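Local coordinates for protein cysteine desulfurase (Thermococcus onnurineus, PDB 5B89) that probably uses pyridoxal 5'-phosphate to strip sulfur from L-cysteine, passing it to a sulfur carrier and releasing L-alanine, at residues 99-105 / 244-250; 127-133 / 175-181; 152-156 / 167-171; 261-266 / 282-287. All coordinates share one frame. Numbering follows the deposited sequence.

Contact 1 of 4, residues 99-105 / 244-250. With PLP (pyridoxal-5'-phosphate), chain G.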
# COMPACT_ATOMS: atom_id res chain seq x y z
N GLU B 99 15.37 9.33 5.32
CA GLU B 99 15.72 8.46 4.19
C GLU B 99 14.74 7.27 4.05
O GLU B 99 14.94 6.46 3.12
CB GLU B 99 17.12 7.90 4.35
CG GLU B 99 18.21 8.99 4.27
CD GLU B 99 19.62 8.55 4.69
OE1 GLU B 99 20.61 8.97 3.90
OE2 GLU B 99 19.77 7.77 5.65
N ILE B 100 13.78 7.16 4.96
CA ILE B 100 12.79 6.04 4.94
C ILE B 100 11.48 6.45 4.33
O ILE B 100 10.88 7.43 4.82
CB ILE B 100 12.58 5.47 6.31
CG1 ILE B 100 13.88 4.94 6.98
CG2 ILE B 100 11.46 4.44 6.35
CD1 ILE B 100 14.50 3.86 6.15
N VAL B 101 11.07 5.76 3.26
CA VAL B 101 9.76 5.99 2.61
C VAL B 101 8.95 4.71 2.78
O VAL B 101 9.42 3.60 2.52
CB VAL B 101 9.94 6.31 1.15
CG1 VAL B 101 8.65 6.42 0.30
CG2 VAL B 101 10.77 7.62 0.94
N PHE B 102 7.68 4.83 3.17
CA PHE B 102 6.79 3.70 3.21
C PHE B 102 6.07 3.53 1.89
O PHE B 102 5.55 4.45 1.27
CB PHE B 102 5.80 3.83 4.37
CG PHE B 102 6.43 3.71 5.72
CD1 PHE B 102 7.01 2.51 6.08
CD2 PHE B 102 6.42 4.74 6.66
CE1 PHE B 102 7.60 2.34 7.32
CE2 PHE B 102 6.98 4.54 7.92
CZ PHE B 102 7.52 3.36 8.28
N THR B 103 6.01 2.27 1.49
CA THR B 103 5.37 1.78 0.29
C THR B 103 4.45 0.61 0.64
O THR B 103 4.26 0.34 1.76
CB THR B 103 6.42 1.27 -0.72
OG1 THR B 103 7.08 0.15 -0.17
CG2 THR B 103 7.44 2.34 -0.99
N LYS B 104 3.92 -0.07 -0.37
CA LYS B 104 3.05 -1.21 -0.06
C LYS B 104 3.78 -2.53 0.07
O LYS B 104 3.32 -3.41 0.69
CB LYS B 104 1.85 -1.35 -1.03
CG LYS B 104 2.09 -2.18 -2.22
CD LYS B 104 0.78 -2.52 -2.94
CE LYS B 104 0.33 -1.25 -3.62
NZ LYS B 104 1.38 -0.71 -4.55
N ASN B 105 4.93 -2.61 -0.55
CA ASN B 105 5.75 -3.82 -0.57
C ASN B 105 7.07 -3.56 -1.29
O ASN B 105 7.28 -2.52 -1.79
CB ASN B 105 5.00 -4.99 -1.25
CG ASN B 105 4.52 -4.67 -2.67
OD1 ASN B 105 5.09 -3.94 -3.37
ND2 ASN B 105 3.41 -5.26 -3.01
N ILE B 244 2.70 -3.18 3.81
CA ILE B 244 3.71 -2.17 4.18
C ILE B 244 5.07 -2.61 3.71
O ILE B 244 5.57 -3.69 4.02
CB ILE B 244 3.69 -1.89 5.71
CG1 ILE B 244 4.51 -0.68 6.07
CG2 ILE B 244 3.98 -3.09 6.57
CD1 ILE B 244 3.91 0.65 5.68
N GLY B 245 5.65 -1.79 2.93
CA GLY B 245 7.03 -1.95 2.48
C GLY B 245 7.83 -0.74 2.83
O GLY B 245 7.34 0.32 3.19
N VAL B 246 9.15 -0.86 2.60
CA VAL B 246 10.10 0.23 2.85
C VAL B 246 10.96 0.44 1.62
O VAL B 246 11.35 -0.51 0.98
CB VAL B 246 10.95 -0.11 4.10
CG1 VAL B 246 12.10 0.92 4.25
CG2 VAL B 246 10.14 -0.19 5.34
N LEU B 247 11.17 1.71 1.32
CA LEU B 247 12.16 2.16 0.37
C LEU B 247 13.10 3.11 1.10
O LEU B 247 12.70 4.20 1.57
CB LEU B 247 11.58 2.80 -0.84
CG LEU B 247 12.61 3.42 -1.87
CD1 LEU B 247 13.50 2.35 -2.34
CD2 LEU B 247 11.87 4.15 -2.95
N TYR B 248 14.38 2.71 1.19
CA TYR B 248 15.43 3.61 1.63
C TYR B 248 16.03 4.30 0.48
O TYR B 248 16.35 3.70 -0.54
CB TYR B 248 16.54 2.77 2.31
CG TYR B 248 17.91 3.43 2.49
CD1 TYR B 248 18.11 4.38 3.48
CD2 TYR B 248 18.90 3.16 1.62
CE1 TYR B 248 19.33 4.92 3.67
CE2 TYR B 248 20.12 3.73 1.78
CZ TYR B 248 20.30 4.62 2.79
OH TYR B 248 21.57 5.27 3.04
N ILE B 249 16.11 5.63 0.63
CA ILE B 249 16.74 6.56 -0.34
C ILE B 249 17.81 7.31 0.34
O ILE B 249 17.58 8.13 1.24
CB ILE B 249 15.73 7.55 -0.89
CG1 ILE B 249 14.51 6.85 -1.53
CG2 ILE B 249 16.41 8.52 -1.84
CD1 ILE B 249 13.39 7.78 -1.89
N ARG B 250 19.08 7.01 0.00
CA ARG B 250 20.17 7.79 0.64
C ARG B 250 20.11 9.29 0.25
O ARG B 250 19.77 9.65 -0.85
CB ARG B 250 21.48 7.15 0.12
CG ARG B 250 22.73 7.71 0.80
CD ARG B 250 23.96 6.84 0.77
NE ARG B 250 24.41 6.96 -0.52
CZ ARG B 250 25.40 7.80 -0.92
NH1 ARG B 250 25.90 8.74 -0.10
NH2 ARG B 250 25.83 7.72 -2.20
N1 PLP G . 12.36 -9.88 -3.94
C2 PLP G . 12.65 -11.00 -3.23
C2A PLP G . 14.07 -11.53 -3.15
C3 PLP G . 11.57 -11.66 -2.62
O3 PLP G . 11.80 -12.78 -1.90
C4 PLP G . 10.26 -11.11 -2.69
C4A PLP G . 9.08 -11.93 -2.04
C5 PLP G . 10.08 -9.89 -3.39
C6 PLP G . 11.13 -9.28 -4.04
C5A PLP G . 8.67 -9.32 -3.51
O4P PLP G . 8.22 -8.90 -2.19
P PLP G . 6.76 -8.39 -2.19
O1P PLP G . 6.49 -8.12 -0.79
O2P PLP G . 5.92 -9.55 -2.73
O3P PLP G . 6.67 -7.24 -3.09
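Strand 245-249 runs antiparallel to strand 100-103, an outermost strand, within this chain, of the seven-stranded sheet in the large domain of this fold type I PLP enzyme. Ile-244 comes just before the strand. Its CD1 reaches Phe-102 CD1 at 3.6 Å. Gly-245 pairs with Thr-103 through two backbone bonds, Thr-103 N to Gly-245 O at 2.9 Å and Gly-245 N to Thr-103 O at 2.8 Å. Gly-245 lacks a CB, which would clash with Thr-103 OG1 and Asn-105 CA. Val-246 forms a non-hydrogen-bonded pair with Phe-102. Its CG1 meets Ile-100 CG2 at 4.1 Å, and helix 73-93 covers this face. Leu-247 N bonds to Val-101 O and Val-101 N to Leu-247 O, both 2.8 Å. The Leu-247 side chain lies on the other face, with Val-101 and Thr-103, against helix 106-117. Tyr-248 returns to the face of Ile-100; the edge of its ring lies by Glu-99 OE2 (CE1 to OE2 3.5 Å), which accepts from Lys-96 N. Ile-249 N donates to Glu-99 O at 2.9 Å, and Ile-249 CD1 packs on Val-101 CG2 at 3.9 Å. At Arg-250 the strand has ended. Asn-105 N-caps helix 106-117, its OD1 accepting from Glu-108 N, and its CB lies 3.4 Å from O3P of PLP. The backbone polar groups are thus paired between mostly apolar faces, and this pairing sets Asn-105 beside the PLP phosphate.

Contact 2 of 4, residues 127-133 / 175-181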
# COMPACT_ATOMS: atom_id res chain seq x y z
N ILE B 127 23.01 -1.17 -17.07
CA ILE B 127 22.45 -1.60 -15.79
C ILE B 127 22.93 -3.04 -15.59
O ILE B 127 22.85 -3.77 -16.47
CB ILE B 127 20.95 -1.56 -15.77
CG1 ILE B 127 20.48 -0.13 -15.81
CG2 ILE B 127 20.39 -2.15 -14.47
CD1 ILE B 127 19.02 -0.01 -16.09
N VAL B 128 23.42 -3.35 -14.41
CA VAL B 128 23.92 -4.71 -14.09
C VAL B 128 23.03 -5.29 -12.97
O VAL B 128 22.82 -4.60 -12.00
CB VAL B 128 25.34 -4.70 -13.70
CG1 VAL B 128 25.88 -6.06 -13.24
CG2 VAL B 128 26.20 -4.13 -14.85
N THR B 129 22.67 -6.56 -13.13
CA THR B 129 21.99 -7.27 -12.06
C THR B 129 22.48 -8.70 -12.05
O THR B 129 23.40 -9.04 -12.72
CB THR B 129 20.50 -7.10 -12.23
OG1 THR B 129 19.83 -7.67 -11.11
CG2 THR B 129 19.99 -7.89 -13.40
N THR B 130 21.86 -9.55 -11.23
CA THR B 130 22.18 -11.00 -11.16
C THR B 130 21.23 -11.75 -12.08
O THR B 130 20.14 -11.33 -12.34
CB THR B 130 22.15 -11.58 -9.73
OG1 THR B 130 20.80 -11.93 -9.38
CG2 THR B 130 22.70 -10.71 -8.73
N PRO B 131 21.56 -13.00 -12.36
CA PRO B 131 20.64 -13.80 -13.13
C PRO B 131 19.67 -14.51 -12.26
O PRO B 131 18.96 -15.31 -12.78
CB PRO B 131 21.53 -14.86 -13.76
CG PRO B 131 22.67 -14.97 -12.87
CD PRO B 131 22.86 -13.64 -12.19
N TYR B 132 19.63 -14.24 -10.98
CA TYR B 132 18.75 -14.97 -10.11
C TYR B 132 17.65 -14.15 -9.50
O TYR B 132 17.00 -14.57 -8.57
CB TYR B 132 19.56 -15.58 -8.96
CG TYR B 132 20.90 -16.20 -9.29
CD1 TYR B 132 20.98 -17.43 -9.87
CD2 TYR B 132 22.04 -15.61 -8.94
CE1 TYR B 132 22.19 -18.02 -10.15
CE2 TYR B 132 23.24 -16.18 -9.20
CZ TYR B 132 23.31 -17.39 -9.82
OH TYR B 132 24.52 -17.93 -10.08
N GLU B 133 17.47 -12.96 -10.03
CA GLU B 133 16.50 -12.08 -9.48
C GLU B 133 15.03 -12.50 -9.51
O GLU B 133 14.60 -13.08 -10.44
CB GLU B 133 16.63 -10.72 -10.16
CG GLU B 133 17.99 -10.04 -10.02
CD GLU B 133 18.40 -9.72 -8.58
OE1 GLU B 133 17.57 -9.18 -7.85
OE2 GLU B 133 19.52 -10.02 -8.22
N ALA B 175 29.16 0.76 -15.22
CA ALA B 175 27.73 0.67 -15.10
C ALA B 175 27.14 1.97 -14.47
O ALA B 175 27.75 2.50 -13.57
CB ALA B 175 27.40 -0.50 -14.17
N LYS B 176 25.94 2.36 -14.90
CA LYS B 176 25.26 3.46 -14.30
C LYS B 176 24.57 3.05 -12.97
O LYS B 176 24.52 3.86 -12.02
CB LYS B 176 24.25 4.04 -15.28
CG LYS B 176 23.48 5.28 -14.83
CD LYS B 176 24.36 6.44 -15.16
CE LYS B 176 23.64 7.73 -14.86
NZ LYS B 176 24.61 8.80 -15.27
N LEU B 177 24.07 1.83 -12.97
CA LEU B 177 23.27 1.34 -11.82
C LEU B 177 23.48 -0.18 -11.78
O LEU B 177 23.51 -0.85 -12.80
CB LEU B 177 21.83 1.75 -12.00
CG LEU B 177 20.87 1.36 -10.82
CD1 LEU B 177 19.79 2.44 -10.63
CD2 LEU B 177 20.24 0.01 -11.01
N VAL B 178 23.52 -0.64 -10.54
CA VAL B 178 23.69 -2.08 -10.19
C VAL B 178 22.51 -2.39 -9.24
O VAL B 178 22.41 -1.67 -8.19
CB VAL B 178 24.98 -2.34 -9.56
CG1 VAL B 178 25.12 -3.80 -9.12
CG2 VAL B 178 26.20 -2.02 -10.45
N ALA B 179 21.75 -3.42 -9.54
CA ALA B 179 20.67 -3.86 -8.69
C ALA B 179 20.86 -5.32 -8.35
O ALA B 179 20.94 -6.13 -9.20
CB ALA B 179 19.34 -3.66 -9.37
N VAL B 180 20.90 -5.63 -7.07
CA VAL B 180 21.06 -7.03 -6.67
C VAL B 180 20.20 -7.40 -5.47
O VAL B 180 19.89 -6.61 -4.63
CB VAL B 180 22.52 -7.38 -6.33
CG1 VAL B 180 23.44 -7.04 -7.51
CG2 VAL B 180 22.94 -6.65 -5.09
N GLN B 181 19.88 -8.68 -5.42
CA GLN B 181 19.16 -9.20 -4.31
C GLN B 181 20.18 -9.57 -3.26
O GLN B 181 21.22 -9.96 -3.54
CB GLN B 181 18.36 -10.43 -4.72
CG GLN B 181 19.24 -11.60 -5.01
CD GLN B 181 18.55 -12.76 -5.72
OE1 GLN B 181 17.39 -12.73 -6.02
NE2 GLN B 181 19.31 -13.77 -5.95
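Gln-181 has the most surface covered here. It ends strand 177-181, and its backbone N donates to Glu-133 OE2 at 3.1 Å. That carboxylate also accepts from Thr-130 OG1 at 2.6 Å, within the type I turn from Thr-130 to Glu-133. Thr-130 OG1 in turn accepts from Tyr-132 N at 3.0 Å, which makes an ST turn. Val-128 comes next in buried area. Its N donates to Leu-177 O at 3.0 Å, and its O accepts from Ala-179 N at 2.9 Å. This is the alternating pattern of parallel strands, here 126-129 and 177-181 in the seven-stranded sheet of the PLP-binding domain. Val-128 CG2 also touches Ala-175 CB at 3.9 Å, and Val-128 CB lies 4.3 Å from Val-178 CG2. Ile-127 points to the other face, where its CG2 meets Leu-177 CD2 at 4.1 Å and helix 139-148 packs on Leu-177. Thr-129 OG1 donates to Ala-179 O at 2.7 Å. Beyond the turn follows His-134, a PLP-binding residue; the Gln-181 side chain is about 5 Å from the cofactor.

Contact 3 of 4, residues 152-156 / 167-171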
# COMPACT_ATOMS: atom_id res chain seq x y z
N LEU B 152 21.34 -4.11 -20.45
CA LEU B 152 21.03 -4.79 -19.19
C LEU B 152 21.89 -6.03 -19.18
O LEU B 152 21.69 -6.89 -19.98
CB LEU B 152 19.55 -5.14 -19.11
CG LEU B 152 19.13 -5.88 -17.84
CD1 LEU B 152 19.52 -5.10 -16.60
CD2 LEU B 152 17.65 -6.21 -17.84
N GLU B 153 22.88 -6.07 -18.31
CA GLU B 153 23.79 -7.18 -18.23
C GLU B 153 23.60 -7.94 -16.93
O GLU B 153 23.23 -7.39 -15.89
CB GLU B 153 25.17 -6.67 -18.38
CG GLU B 153 25.31 -6.21 -19.85
CD GLU B 153 26.72 -5.78 -20.26
OE1 GLU B 153 27.71 -6.13 -19.55
OE2 GLU B 153 26.76 -5.06 -21.32
N PHE B 154 24.02 -9.17 -16.92
CA PHE B 154 23.87 -10.05 -15.82
C PHE B 154 25.17 -10.62 -15.40
O PHE B 154 25.94 -11.21 -16.27
CB PHE B 154 22.95 -11.22 -16.24
CG PHE B 154 21.62 -10.78 -16.67
CD1 PHE B 154 20.63 -10.40 -15.74
CD2 PHE B 154 21.38 -10.57 -17.98
CE1 PHE B 154 19.44 -9.91 -16.13
CE2 PHE B 154 20.18 -10.11 -18.41
CZ PHE B 154 19.19 -9.77 -17.51
N ILE B 155 25.50 -10.54 -14.13
CA ILE B 155 26.76 -11.08 -13.61
C ILE B 155 26.74 -12.60 -13.78
O ILE B 155 25.74 -13.19 -13.61
CB ILE B 155 26.92 -10.76 -12.11
CG1 ILE B 155 26.98 -9.27 -11.94
CG2 ILE B 155 28.16 -11.36 -11.49
CD1 ILE B 155 26.72 -8.75 -10.55
N GLU B 156 27.88 -13.19 -14.09
CA GLU B 156 27.92 -14.63 -14.26
C GLU B 156 27.88 -15.32 -12.93
O GLU B 156 28.39 -14.84 -11.98
CB GLU B 156 29.18 -15.06 -15.03
CG GLU B 156 29.19 -14.54 -16.45
CD GLU B 156 30.30 -15.10 -17.29
OE1 GLU B 156 31.17 -15.75 -16.73
OE2 GLU B 156 30.31 -14.85 -18.51
N ASP B 167 33.93 -11.54 -12.57
CA ASP B 167 33.04 -11.08 -13.58
C ASP B 167 32.25 -9.84 -13.08
O ASP B 167 31.96 -8.91 -13.87
CB ASP B 167 32.07 -12.19 -14.00
CG ASP B 167 31.30 -11.84 -15.20
OD1 ASP B 167 31.91 -11.58 -16.27
OD2 ASP B 167 30.03 -11.71 -15.20
N ALA B 168 31.82 -9.87 -11.79
CA ALA B 168 31.12 -8.70 -11.25
C ALA B 168 31.91 -7.41 -11.39
O ALA B 168 31.42 -6.40 -11.75
CB ALA B 168 30.75 -8.92 -9.80
N GLU B 169 33.21 -7.51 -11.14
CA GLU B 169 34.03 -6.31 -11.23
C GLU B 169 34.10 -5.83 -12.65
O GLU B 169 33.98 -4.62 -12.91
CB GLU B 169 35.43 -6.67 -10.81
CG GLU B 169 35.71 -6.91 -9.38
CD GLU B 169 37.20 -7.23 -9.14
OE1 GLU B 169 37.75 -8.11 -9.84
OE2 GLU B 169 37.80 -6.61 -8.26
N LYS B 170 34.21 -6.74 -13.58
CA LYS B 170 34.24 -6.37 -14.95
C LYS B 170 32.97 -5.76 -15.42
O LYS B 170 33.00 -4.78 -16.09
CB LYS B 170 34.55 -7.57 -15.84
CG LYS B 170 35.94 -8.05 -15.66
CD LYS B 170 36.22 -9.41 -16.25
CE LYS B 170 37.70 -9.73 -16.01
NZ LYS B 170 38.14 -11.14 -16.15
N LYS B 171 31.85 -6.34 -15.07
CA LYS B 171 30.59 -5.82 -15.50
C LYS B 171 30.20 -4.50 -14.85
O LYS B 171 29.60 -3.71 -15.49
CB LYS B 171 29.49 -6.84 -15.23
CG LYS B 171 29.63 -8.13 -16.03
CD LYS B 171 28.39 -8.36 -16.81
CE LYS B 171 28.59 -9.40 -17.90
NZ LYS B 171 28.77 -10.76 -17.35
O HOH W 1 29.30 -12.64 -19.36
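Lys-171 and Asp-167 form a salt bridge one helical turn apart, NZ to OD2 at 2.7 Å. Both of these atoms also bond to the other segment. Asp-167 OD2 accepts from Glu-156 N at 2.8 Å, and Lys-171 NZ donates to Phe-154 O at 3.1 Å. The ion pair thus meets backbone groups where the chain leaves strand 151-154. A water extends the network, donating to Glu-156 OE2 at 2.6 Å and accepting from Lys-171 NZ at 2.8 Å. Further out, the aliphatic part of Lys-171 runs past Glu-153, with CD 3.6 Å from OE1. Ile-155 supplies the apolar contact, its CG2 3.9 Å from Ala-168 CB. Strand and helix run nearly antiparallel, at 166°, with their axes 9.9 Å apart. Strand 151-154, helix 165-172 and parallel strand 177-181 follow one another, so this is the first half of a beta-alpha-beta crossover that passes over strand 126-129 in the sheet. Ile-155 also touches Val-128 of that strand, while Ala-168 packs on Leu-196 of helix 193-203.

Contact 4 of 4, residues 261-266 / 282-287. With PLP (pyridoxal-5'-phosphate), chain D.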
# COMPACT_ATOMS: atom_id res chain seq x y z
N LEU B 261 5.10 9.17 -7.38
CA LEU B 261 3.73 9.33 -6.90
C LEU B 261 3.64 10.65 -6.14
O LEU B 261 4.35 10.90 -5.13
CB LEU B 261 3.28 8.20 -5.98
CG LEU B 261 3.48 6.79 -6.53
CD1 LEU B 261 3.16 5.75 -5.49
CD2 LEU B 261 2.73 6.55 -7.79
N ILE B 262 2.75 11.57 -6.60
CA ILE B 262 2.61 12.91 -6.05
C ILE B 262 1.19 13.27 -5.75
O ILE B 262 0.26 12.73 -6.36
CB ILE B 262 3.26 13.98 -6.94
CG1 ILE B 262 2.61 14.02 -8.31
CG2 ILE B 262 4.80 13.77 -6.97
CD1 ILE B 262 3.14 15.21 -9.16
N GLY B 263 0.96 14.17 -4.78
CA GLY B 263 -0.40 14.55 -4.43
C GLY B 263 -0.51 14.96 -3.01
O GLY B 263 0.45 15.62 -2.44
N GLY B 264 -1.60 14.61 -2.32
CA GLY B 264 -1.76 15.00 -0.93
C GLY B 264 -0.59 14.56 -0.09
O GLY B 264 -0.05 13.47 -0.25
N GLY B 265 -0.14 15.47 0.75
CA GLY B 265 0.97 15.28 1.69
C GLY B 265 2.35 15.47 1.07
O GLY B 265 3.32 15.45 1.87
N THR B 266 2.48 15.71 -0.21
CA THR B 266 3.74 15.83 -0.86
C THR B 266 4.18 17.28 -1.11
O THR B 266 5.20 17.48 -1.70
CB THR B 266 3.89 15.01 -2.13
OG1 THR B 266 3.14 15.61 -3.21
CG2 THR B 266 3.50 13.60 -1.89
N GLU B 282 8.26 13.08 3.34
CA GLU B 282 6.87 13.34 2.87
C GLU B 282 6.81 13.65 1.43
O GLU B 282 5.75 13.37 0.78
CB GLU B 282 6.26 14.49 3.67
CG GLU B 282 5.96 14.15 5.09
CD GLU B 282 7.19 14.21 6.03
OE1 GLU B 282 8.28 14.73 5.61
OE2 GLU B 282 7.06 13.77 7.21
N ARG B 283 7.87 14.17 0.76
CA ARG B 283 7.92 14.41 -0.65
C ARG B 283 7.54 13.15 -1.45
O ARG B 283 7.10 13.26 -2.58
CB ARG B 283 9.37 14.85 -1.07
CG ARG B 283 9.56 15.18 -2.50
CD ARG B 283 11.02 15.52 -2.90
NE ARG B 283 11.44 16.70 -2.23
CZ ARG B 283 12.71 17.14 -2.29
NH1 ARG B 283 13.63 16.42 -2.93
NH2 ARG B 283 13.06 18.27 -1.69
N PHE B 284 7.84 11.98 -0.87
CA PHE B 284 7.71 10.69 -1.57
C PHE B 284 6.45 9.94 -1.24
O PHE B 284 6.24 8.87 -1.85
CB PHE B 284 9.01 9.89 -1.30
CG PHE B 284 10.25 10.61 -1.74
CD1 PHE B 284 10.39 10.99 -3.01
CD2 PHE B 284 11.24 10.90 -0.87
CE1 PHE B 284 11.52 11.69 -3.41
CE2 PHE B 284 12.43 11.55 -1.29
CZ PHE B 284 12.52 11.96 -2.55
N GLU B 285 5.66 10.41 -0.27
CA GLU B 285 4.55 9.66 0.25
C GLU B 285 3.22 10.34 -0.12
O GLU B 285 2.79 11.24 0.59
CB GLU B 285 4.66 9.49 1.74
CG GLU B 285 5.84 8.66 2.16
CD GLU B 285 5.89 8.35 3.64
OE1 GLU B 285 5.20 8.95 4.58
OE2 GLU B 285 6.69 7.43 3.99
N ALA B 286 2.61 9.86 -1.20
CA ALA B 286 1.41 10.49 -1.70
C ALA B 286 0.16 9.89 -1.05
O ALA B 286 0.04 8.66 -1.02
CB ALA B 286 1.36 10.30 -3.19
N GLY B 287 -0.64 10.73 -0.44
CA GLY B 287 -1.92 10.30 0.14
C GLY B 287 -1.75 9.72 1.49
O GLY B 287 -0.60 9.57 2.04
N1 PLP D . -9.53 13.02 -3.11
C2 PLP D . -10.46 13.37 -2.24
C2A PLP D . -11.73 14.04 -2.76
C3 PLP D . -10.27 13.13 -0.80
O3 PLP D . -11.18 13.44 0.13
C4 PLP D . -9.04 12.40 -0.44
C4A PLP D . -8.70 12.04 1.00
C5 PLP D . -8.15 12.04 -1.54
C6 PLP D . -8.41 12.32 -2.84
C5A PLP D . -6.89 11.29 -1.17
O4P PLP D . -7.28 10.10 -0.34
P PLP D . -6.04 9.28 0.24
O1P PLP D . -5.41 10.24 1.24
O2P PLP D . -5.12 9.06 -0.83
O3P PLP D . -6.62 8.14 0.92
O HOH W 2 6.68 9.34 -4.76
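Four glycines lie in these two loops, three of them in a row at Gly-263 to Gly-265. The backbone angles of Gly-263 would jam a CB against the preceding carbonyl. The positive phi of Gly-265, the third residue, suits a type II turn from Gly-263 to Thr-266, closed by Thr-266 N to Gly-263 O at 3.0 Å. Thr-266 OG1 donates to the same Gly-263 O at 2.8 Å. The direct hydrogen bond between the loops runs from Gly-287 N to Gly-264 O, 2.8 Å and almost straight. Gly-287 CA lies 3.6 Å from O2P of a PLP that is hydrogen-bonded by Ser-107, Gln-213, Ser-233 and His-235 of the second subunit. A CB there would strike the phosphate. In this dimeric class-V aminotransferase fold each active site takes residues from both subunits; Thr-288 bonds to this PLP. Ala-286 fills the space between the loops. Its CB sits 4.0 Å from Leu-261 CB and 4.1 Å from Thr-266 CG2. A water accepts from Leu-261 N at 3.1 Å and donates to Phe-284 O at 3.0 Å. Ala-286 O, Ile-262 O and Gly-264 N bond to Asn-105, Asn-111 and Ser-136 of the second subunit.

Among these contacts, strand 100-103 is the first segment reached from the N terminus, and contact 1 closes only when the chain returns as 244-250. Contacts 2 and 3 fall within that long loop. Contact 2 joins 127-133 to 175-181, and contact 3 closes a shorter loop within it. Contacts 1 and 2 join strands of one seven-stranded sheet, and contact 3 sets a helix against the strand at its other end within this chain. Contacts 2 and 3 touch through neighbouring strands. Contact 4 follows in series, 261-266 and 282-287 closing a short loop that holds the hairpin of strands 267-271 and 274-277. It touches strand 100-103 and reaches the second subunit's cofactor. No loops cross.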